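Local coordinates for protein methylglyoxal reductase (NADPH-dependent) (Candida albicans SC5314, PDB 6KWS) that probably reduces methylglyoxal with NADPH as the hydride donor, on a Rossmann-type nucleotide-binding fold, at residues F187-G199 / A256-F268. The protein carries 1 engineered substitution. Numbering follows the deposited sequence.
Sequences FSLSTINPSFVFG and AKNQRILLNSGRF
The carbonyl oxygen of Leu-263 receives two groups from the end of strand 188-194 and the residue after it: Ser-195 N donates a hydrogen bond to Leu-263 O at 3.0 Å, while the C-H of Pro-194 points at the same oxygen, with Pro-194 CA 3.2 Å from Leu-263 O. The junction illustrates how parallel strands distant in sequence are zipped together in an extended short-chain dehydrogenase fold. Asn-193 bonds at both backbone atoms, its N to Ile-261 O (2.8 Å) and its O to Leu-263 N, and Thr-191 is held likewise between Gln-259 O and Ile-261 N. Upstream, the type II turn of Ala-256 to Gln-259 meets the start of strand 188-194, where Ser-190 OG donates to Ala-256 O in a hydrogen bond whose extreme shortness is doubtful at this resolution.

Side chains alternate between the two faces. On one, Ile-192 sets its CG2 branch 4.0 Å from Leu-263 CD1, and Pro-194 CB lies against Leu-263 CB; helix 310-316 also reaches Ile-261 here. On the other, Thr-191 CG2 rests alongside the aliphatic start of Arg-260, 4.0 Å from Arg-260 CB. The arginine chain then bends at chi3 (92°), and its guanidinium forms a salt bridge with Glu-172 of helix 160-181 and a cation-pi contact with Trp-148.

Beyond the parallel pairing, three phenylalanines cluster. Phe-198 directs its ring edge at one face of Phe-268, with CZ of Phe-198 3.8 Å from CZ of Phe-268 and the planes at 65°. Phe-196 CD2 comes instead to the rim of the Phe-268 ring, 3.7 Å from its CE1. Backbone bonds thus fix the strand register, and aromatic contacts hold Phe-198, and more lightly Phe-196, the sequence neighbours of Val-197, a residue seen to bind NADPH in this protein, although this chain carries no cofactor.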
ATOM      1  N   PHE A 187      -2.690  10.537  20.408  1.00 51.33           N
ATOM      2  CA  PHE A 187      -2.402   9.275  19.746  1.00 47.36           C
ATOM      3  C   PHE A 187      -0.974   9.251  19.229  1.00 42.57           C
ATOM      4  O   PHE A 187      -0.397  10.289  18.899  1.00 41.70           O
ATOM      5  CB  PHE A 187      -3.361   9.014  18.576  1.00 47.82           C
ATOM      6  CG  PHE A 187      -3.447  10.144  17.585  1.00 43.63           C
ATOM      7  CD1 PHE A 187      -2.551  10.240  16.531  1.00 44.49           C
ATOM      8  CD2 PHE A 187      -4.435  11.100  17.698  1.00 41.27           C
ATOM      9  CE1 PHE A 187      -2.640  11.284  15.614  1.00 43.46           C
ATOM     10  CE2 PHE A 187      -4.528  12.138  16.786  1.00 43.44           C
ATOM     11  CZ  PHE A 187      -3.636  12.228  15.743  1.00 40.87           C
ATOM     12  N   SER A 188      -0.417   8.047  19.163  1.00 41.19           N
ATOM     13  CA  SER A 188       0.807   7.849  18.412  1.00 42.42           C
ATOM     14  C   SER A 188       0.467   7.719  16.933  1.00 45.03           C
ATOM     15  O   SER A 188      -0.703   7.654  16.539  1.00 47.82           O
ATOM     16  CB  SER A 188       1.554   6.623  18.912  1.00 46.17           C
ATOM     17  OG  SER A 188       0.658   5.539  19.045  1.00 56.45           O
ATOM     18  N   LEU A 189       1.502   7.709  16.101  1.00 42.87           N
ATOM     19  CA  LEU A 189       1.325   7.538  14.666  1.00 41.38           C
ATOM     20  C   LEU A 189       2.424   6.644  14.121  1.00 41.64           C
ATOM     21  O   LEU A 189       3.602   6.845  14.422  1.00 42.80           O
ATOM     22  CB  LEU A 189       1.336   8.882  13.940  1.00 40.36           C
ATOM     23  CG  LEU A 189       1.320   8.778  12.419  1.00 42.38           C
ATOM     24  CD1 LEU A 189      -0.083   8.917  11.926  1.00 46.66           C
ATOM     25  CD2 LEU A 189       2.187   9.849  11.812  1.00 39.91           C
ATOM     26  N   SER A 190       2.036   5.660  13.330  1.00 45.46           N
ATOM     27  CA  SER A 190       2.988   4.838  12.607  1.00 45.16           C
ATOM     28  C   SER A 190       2.715   4.917  11.113  1.00 41.71           C
ATOM     29  O   SER A 190       1.630   5.302  10.658  1.00 40.51           O
ATOM     30  CB  SER A 190       2.937   3.378  13.063  1.00 46.36           C
ATOM     31  OG  SER A 190       3.336   3.273  14.407  1.00 50.56           O
ATOM     32  N   THR A 191       3.710   4.502  10.353  1.00 39.06           N
ATOM     33  CA  THR A 191       3.679   4.667   8.916  1.00 37.18           C
ATOM     34  C   THR A 191       4.144   3.359   8.290  1.00 37.64           C
ATOM     35  O   THR A 191       5.116   2.759   8.761  1.00 37.46           O
ATOM     36  CB  THR A 191       4.563   5.867   8.547  1.00 36.76           C
ATOM     37  OG1 THR A 191       3.747   7.035   8.399  1.00 39.26           O
ATOM     38  CG2 THR A 191       5.274   5.647   7.321  1.00 36.76           C
ATOM     39  N   ILE A 192       3.418   2.892   7.275  1.00 33.94           N
ATOM     40  CA  ILE A 192       3.758   1.693   6.513  1.00 30.98           C
ATOM     41  C   ILE A 192       4.160   2.133   5.108  1.00 30.88           C
ATOM     42  O   ILE A 192       3.318   2.636   4.355  1.00 34.06           O
ATOM     43  CB  ILE A 192       2.570   0.726   6.461  1.00 34.01           C
ATOM     44  CG1 ILE A 192       2.065   0.435   7.875  1.00 33.82           C
ATOM     45  CG2 ILE A 192       2.953  -0.567   5.761  1.00 33.00           C
ATOM     46  CD1 ILE A 192       3.011  -0.457   8.667  1.00 34.93           C
ATOM     47  N   ASN A 193       5.432   1.957   4.732  1.00 34.27           N
ATOM     48  CA  ASN A 193       5.922   2.396   3.418  1.00 33.94           C
ATOM     49  C   ASN A 193       6.282   1.208   2.547  1.00 33.82           C
ATOM     50  O   ASN A 193       7.456   0.804   2.503  1.00 34.27           O
ATOM     51  CB  ASN A 193       7.139   3.306   3.544  1.00 35.57           C
ATOM     52  CG  ASN A 193       6.933   4.391   4.524  1.00 36.31           C
ATOM     53  OD1 ASN A 193       6.679   5.536   4.163  1.00 37.41           O
ATOM     54  ND2 ASN A 193       7.057   4.046   5.792  1.00 34.48           N
ATOM     55  N   PRO A 194       5.335   0.644   1.806  1.00 35.88           N
ATOM     56  CA  PRO A 194       5.653  -0.484   0.933  1.00 33.46           C
ATOM     57  C   PRO A 194       6.232  -0.031  -0.398  1.00 30.05           C
ATOM     58  O   PRO A 194       5.946   1.064  -0.894  1.00 27.55           O
ATOM     59  CB  PRO A 194       4.288  -1.148   0.741  1.00 29.48           C
ATOM     60  CG  PRO A 194       3.337  -0.019   0.823  1.00 28.10           C
ATOM     61  CD  PRO A 194       3.904   1.000   1.749  1.00 31.55           C
ATOM     62  N   SER A 195       7.063  -0.898  -0.981  1.00 27.32           N
ATOM     63  CA  SER A 195       7.460  -0.715  -2.378  1.00 33.46           C
ATOM     64  C   SER A 195       6.304  -1.127  -3.284  1.00 33.80           C
ATOM     65  O   SER A 195       5.142  -1.009  -2.875  1.00 31.31           O
ATOM     66  CB  SER A 195       8.726  -1.504  -2.711  1.00 28.18           C
ATOM     67  OG  SER A 195       8.945  -2.533  -1.775  1.00 31.86           O
ATOM     68  N   PHE A 196       6.590  -1.593  -4.506  1.00 28.83           N
ATOM     69  CA  PHE A 196       5.510  -2.088  -5.357  1.00 31.02           C
ATOM     70  C   PHE A 196       4.815  -3.268  -4.692  1.00 27.68           C
ATOM     71  O   PHE A 196       5.460  -4.236  -4.285  1.00 30.89           O
ATOM     72  CB  PHE A 196       6.028  -2.507  -6.729  1.00 34.03           C
ATOM     73  CG  PHE A 196       6.555  -1.380  -7.540  1.00 42.69           C
ATOM     74  CD1 PHE A 196       5.688  -0.448  -8.109  1.00 38.45           C
ATOM     75  CD2 PHE A 196       7.932  -1.251  -7.757  1.00 41.62           C
ATOM     76  CE1 PHE A 196       6.187   0.606  -8.866  1.00 37.06           C
ATOM     77  CE2 PHE A 196       8.439  -0.200  -8.517  1.00 33.04           C
ATOM     78  CZ  PHE A 196       7.565   0.728  -9.067  1.00 38.76           C
ATOM     79  N   VAL A 197       3.499  -3.188  -4.579  1.00 25.96           N
ATOM     80  CA  VAL A 197       2.734  -4.190  -3.853  1.00 31.07           C
ATOM     81  C   VAL A 197       2.193  -5.227  -4.833  1.00 36.32           C
ATOM     82  O   VAL A 197       1.363  -4.911  -5.692  1.00 38.10           O
ATOM     83  CB  VAL A 197       1.597  -3.548  -3.052  1.00 28.09           C
ATOM     84  CG1 VAL A 197       0.823  -4.630  -2.372  1.00 31.60           C
ATOM     85  CG2 VAL A 197       2.153  -2.553  -2.045  1.00 26.55           C
ATOM     86  N   PHE A 198       2.669  -6.463  -4.704  1.00 32.58           N
ATOM     87  CA  PHE A 198       2.227  -7.601  -5.491  1.00 33.52           C
ATOM     88  C   PHE A 198       1.309  -8.464  -4.636  1.00 33.43           C
ATOM     89  O   PHE A 198       1.118  -8.213  -3.449  1.00 35.10           O
ATOM     90  CB  PHE A 198       3.421  -8.438  -5.973  1.00 35.20           C
ATOM     91  CG  PHE A 198       4.288  -7.753  -6.967  1.00 31.28           C
ATOM     92  CD1 PHE A 198       3.829  -6.658  -7.666  1.00 32.98           C
ATOM     93  CD2 PHE A 198       5.577  -8.219  -7.212  1.00 34.18           C
ATOM     94  CE1 PHE A 198       4.640  -6.019  -8.595  1.00 37.19           C
ATOM     95  CE2 PHE A 198       6.402  -7.588  -8.148  1.00 31.49           C
ATOM     96  CZ  PHE A 198       5.928  -6.487  -8.841  1.00 36.05           C
ATOM     97  N   GLY A 199       0.778  -9.525  -5.235  1.00 35.50           N
ATOM     98  CA  GLY A 199       0.017 -10.497  -4.490  1.00 33.80           C
ATOM     99  C   GLY A 199      -1.423 -10.544  -4.942  1.00 34.95           C
ATOM    100  O   GLY A 199      -1.909  -9.645  -5.632  1.00 38.66           O
ATOM    101  N   ALA A 256       6.315   0.078  17.795  1.00 55.81           N
ATOM    102  CA  ALA A 256       6.086   0.638  16.477  1.00 54.01           C
ATOM    103  C   ALA A 256       5.609   2.084  16.525  1.00 55.56           C
ATOM    104  O   ALA A 256       5.488   2.701  15.461  1.00 57.16           O
ATOM    105  CB  ALA A 256       5.085  -0.230  15.707  1.00 53.89           C
ATOM    106  N   LYS A 257       5.361   2.646  17.716  1.00 54.72           N
ATOM    107  CA  LYS A 257       4.892   4.026  17.826  1.00 53.32           C
ATOM    108  C   LYS A 257       5.923   5.012  17.296  1.00 53.44           C
ATOM    109  O   LYS A 257       7.110   4.929  17.625  1.00 53.16           O
ATOM    110  CB  LYS A 257       4.566   4.370  19.279  1.00 59.06           C
ATOM    111  CG  LYS A 257       3.785   3.300  19.999  1.00 63.82           C
ATOM    112  CD  LYS A 257       3.631   3.586  21.490  1.00 65.66           C
ATOM    113  CE  LYS A 257       2.241   4.164  21.776  1.00 71.57           C
ATOM    114  NZ  LYS A 257       2.014   4.407  23.234  1.00 79.88           N
ATOM    115  N   ASN A 258       5.451   5.964  16.488  1.00 48.85           N
ATOM    116  CA  ASN A 258       6.295   6.993  15.881  1.00 52.03           C
ATOM    117  C   ASN A 258       7.408   6.387  15.037  1.00 47.75           C
ATOM    118  O   ASN A 258       8.493   6.957  14.924  1.00 48.92           O
ATOM    119  CB  ASN A 258       6.856   7.956  16.941  1.00 51.04           C
ATOM    120  CG  ASN A 258       5.760   8.829  17.554  1.00 64.48           C
ATOM    121  OD1 ASN A 258       5.238   9.748  16.898  1.00 60.53           O
ATOM    122  ND2 ASN A 258       5.352   8.501  18.790  1.00 67.69           N
ATOM    123  N   GLN A 259       7.138   5.230  14.439  1.00 45.32           N
ATOM    124  CA  GLN A 259       8.053   4.590  13.511  1.00 48.71           C
ATOM    125  C   GLN A 259       7.540   4.727  12.083  1.00 46.19           C
ATOM    126  O   GLN A 259       6.327   4.768  11.841  1.00 42.29           O
ATOM    127  CB  GLN A 259       8.249   3.104  13.841  1.00 49.60           C
ATOM    128  CG  GLN A 259       8.904   2.839  15.189  1.00 52.93           C
ATOM    129  CD  GLN A 259      10.167   3.654  15.408  1.00 51.83           C
ATOM    130  OE1 GLN A 259      11.036   3.732  14.549  1.00 52.99           O
ATOM    131  NE2 GLN A 259      10.247   4.301  16.559  1.00 55.90           N
ATOM    132  N   ARG A 260       8.487   4.823  11.144  1.00 43.85           N
ATOM    133  CA  ARG A 260       8.240   4.599   9.723  1.00 39.44           C
ATOM    134  C   ARG A 260       8.719   3.196   9.388  1.00 40.55           C
ATOM    135  O   ARG A 260       9.909   2.903   9.524  1.00 47.54           O
ATOM    136  CB  ARG A 260       8.992   5.587   8.848  1.00 38.11           C
ATOM    137  CG  ARG A 260       8.664   7.024   9.046  1.00 37.35           C
ATOM    138  CD  ARG A 260       9.671   7.790   8.224  1.00 33.55           C
ATOM    139  NE  ARG A 260       9.199   8.076   6.875  1.00 37.28           N
ATOM    140  CZ  ARG A 260      10.007   8.233   5.829  1.00 41.99           C
ATOM    141  NH1 ARG A 260      11.326   8.104   5.981  1.00 35.22           N
ATOM    142  NH2 ARG A 260       9.496   8.513   4.630  1.00 39.75           N
ATOM    143  N   ILE A 261       7.813   2.334   8.952  1.00 33.84           N
ATOM    144  CA  ILE A 261       8.152   0.939   8.736  1.00 36.61           C
ATOM    145  C   ILE A 261       8.256   0.704   7.236  1.00 38.08           C
ATOM    146  O   ILE A 261       7.275   0.856   6.495  1.00 37.46           O
ATOM    147  CB  ILE A 261       7.142   0.002   9.412  1.00 34.08           C
ATOM    148  CG1 ILE A 261       7.253   0.137  10.927  1.00 36.24           C
ATOM    149  CG2 ILE A 261       7.488  -1.408   9.144  1.00 38.49           C
ATOM    150  CD1 ILE A 261       5.952   0.375  11.614  1.00 43.82           C
ATOM    151  N   LEU A 262       9.451   0.353   6.787  1.00 37.21           N
ATOM    152  CA  LEU A 262       9.677   0.047   5.382  1.00 41.32           C
ATOM    153  C   LEU A 262       9.214  -1.385   5.093  1.00 41.86           C
ATOM    154  O   LEU A 262       9.600  -2.331   5.797  1.00 46.45           O
ATOM    155  CB  LEU A 262      11.154   0.246   5.056  1.00 39.03           C
ATOM    156  CG  LEU A 262      11.602   0.723   3.681  1.00 42.27           C
ATOM    157  CD1 LEU A 262      13.120   1.027   3.684  1.00 39.96           C
ATOM    158  CD2 LEU A 262      11.262  -0.335   2.653  1.00 45.13           C
ATOM    159  N   LEU A 263       8.373  -1.553   4.076  1.00 33.45           N
ATOM    160  CA  LEU A 263       7.899  -2.876   3.696  1.00 32.72           C
ATOM    161  C   LEU A 263       8.448  -3.203   2.325  1.00 35.68           C
ATOM    162  O   LEU A 263       7.970  -2.689   1.304  1.00 31.61           O
ATOM    163  CB  LEU A 263       6.382  -2.986   3.742  1.00 31.67           C
ATOM    164  CG  LEU A 263       6.247  -3.755   5.053  1.00 39.83           C
ATOM    165  CD1 LEU A 263       6.185  -2.790   6.235  1.00 40.52           C
ATOM    166  CD2 LEU A 263       5.160  -4.797   5.073  1.00 37.64           C
ATOM    167  N   ASN A 264       9.473  -4.053   2.322  1.00 39.44           N
ATOM    168  CA  ASN A 264      10.092  -4.506   1.092  1.00 33.34           C
ATOM    169  C   ASN A 264      10.660  -5.899   1.307  1.00 35.72           C
ATOM    170  O   ASN A 264      11.424  -6.136   2.246  1.00 43.49           O
ATOM    171  CB  ASN A 264      11.189  -3.549   0.630  1.00 30.73           C
ATOM    172  CG  ASN A 264      11.775  -3.960  -0.713  1.00 32.23           C
ATOM    173  OD1 ASN A 264      11.216  -3.659  -1.755  1.00 32.12           O
ATOM    174  ND2 ASN A 264      12.892  -4.664  -0.686  1.00 30.38           N
ATOM    175  N   SER A 265      10.275  -6.811   0.429  1.00 31.47           N
ATOM    176  CA  SER A 265      10.763  -8.171   0.430  1.00 29.69           C
ATOM    177  C   SER A 265      11.981  -8.396  -0.466  1.00 32.54           C
ATOM    178  O   SER A 265      12.716  -9.366  -0.260  1.00 36.15           O
ATOM    179  CB  SER A 265       9.636  -9.092  -0.025  1.00 32.06           C
ATOM    180  OG  SER A 265       9.967 -10.446   0.211  1.00 45.97           O
ATOM    181  N   GLY A 266      12.199  -7.570  -1.475  1.00 25.76           N
ATOM    182  CA  GLY A 266      13.262  -7.857  -2.404  1.00 26.16           C
ATOM    183  C   GLY A 266      13.144  -6.996  -3.641  1.00 29.60           C
ATOM    184  O   GLY A 266      12.381  -6.031  -3.684  1.00 32.59           O
ATOM    185  N   ARG A 267      13.917  -7.374  -4.644  1.00 30.03           N
ATOM    186  CA  ARG A 267      14.043  -6.601  -5.865  1.00 32.49           C
ATOM    187  C   ARG A 267      13.531  -7.430  -7.034  1.00 32.55           C
ATOM    188  O   ARG A 267      13.548  -8.666  -6.998  1.00 30.56           O
ATOM    189  CB  ARG A 267      15.505  -6.189  -6.085  1.00 29.63           C
ATOM    190  CG  ARG A 267      16.035  -5.243  -5.042  1.00 26.13           C
ATOM    191  CD  ARG A 267      15.231  -3.951  -5.020  1.00 35.09           C
ATOM    192  NE  ARG A 267      16.054  -2.800  -4.642  1.00 42.75           N
ATOM    193  CZ  ARG A 267      15.726  -1.527  -4.878  1.00 43.43           C
ATOM    194  NH1 ARG A 267      14.589  -1.230  -5.502  1.00 34.73           N
ATOM    195  NH2 ARG A 267      16.544  -0.546  -4.498  1.00 40.53           N
ATOM    196  N   PHE A 268      13.051  -6.749  -8.068  1.00 31.85           N
ATOM    197  CA  PHE A 268      12.620  -7.448  -9.274  1.00 34.74           C
ATOM    198  C   PHE A 268      12.909  -6.582 -10.491  1.00 34.36           C
ATOM    199  O   PHE A 268      12.981  -5.348 -10.399  1.00 32.70           O
ATOM    200  CB  PHE A 268      11.120  -7.772  -9.260  1.00 31.35           C
ATOM    201  CG  PHE A 268      10.264  -6.588  -9.568  1.00 32.85           C
ATOM    202  CD1 PHE A 268       9.986  -5.643  -8.587  1.00 33.55           C
ATOM    203  CD2 PHE A 268       9.780  -6.380 -10.848  1.00 32.38           C
ATOM    204  CE1 PHE A 268       9.216  -4.514  -8.876  1.00 33.75           C
ATOM    205  CE2 PHE A 268       9.021  -5.266 -11.144  1.00 33.86           C
ATOM    206  CZ  PHE A 268       8.734  -4.328 -10.160  1.00 34.87           C
TER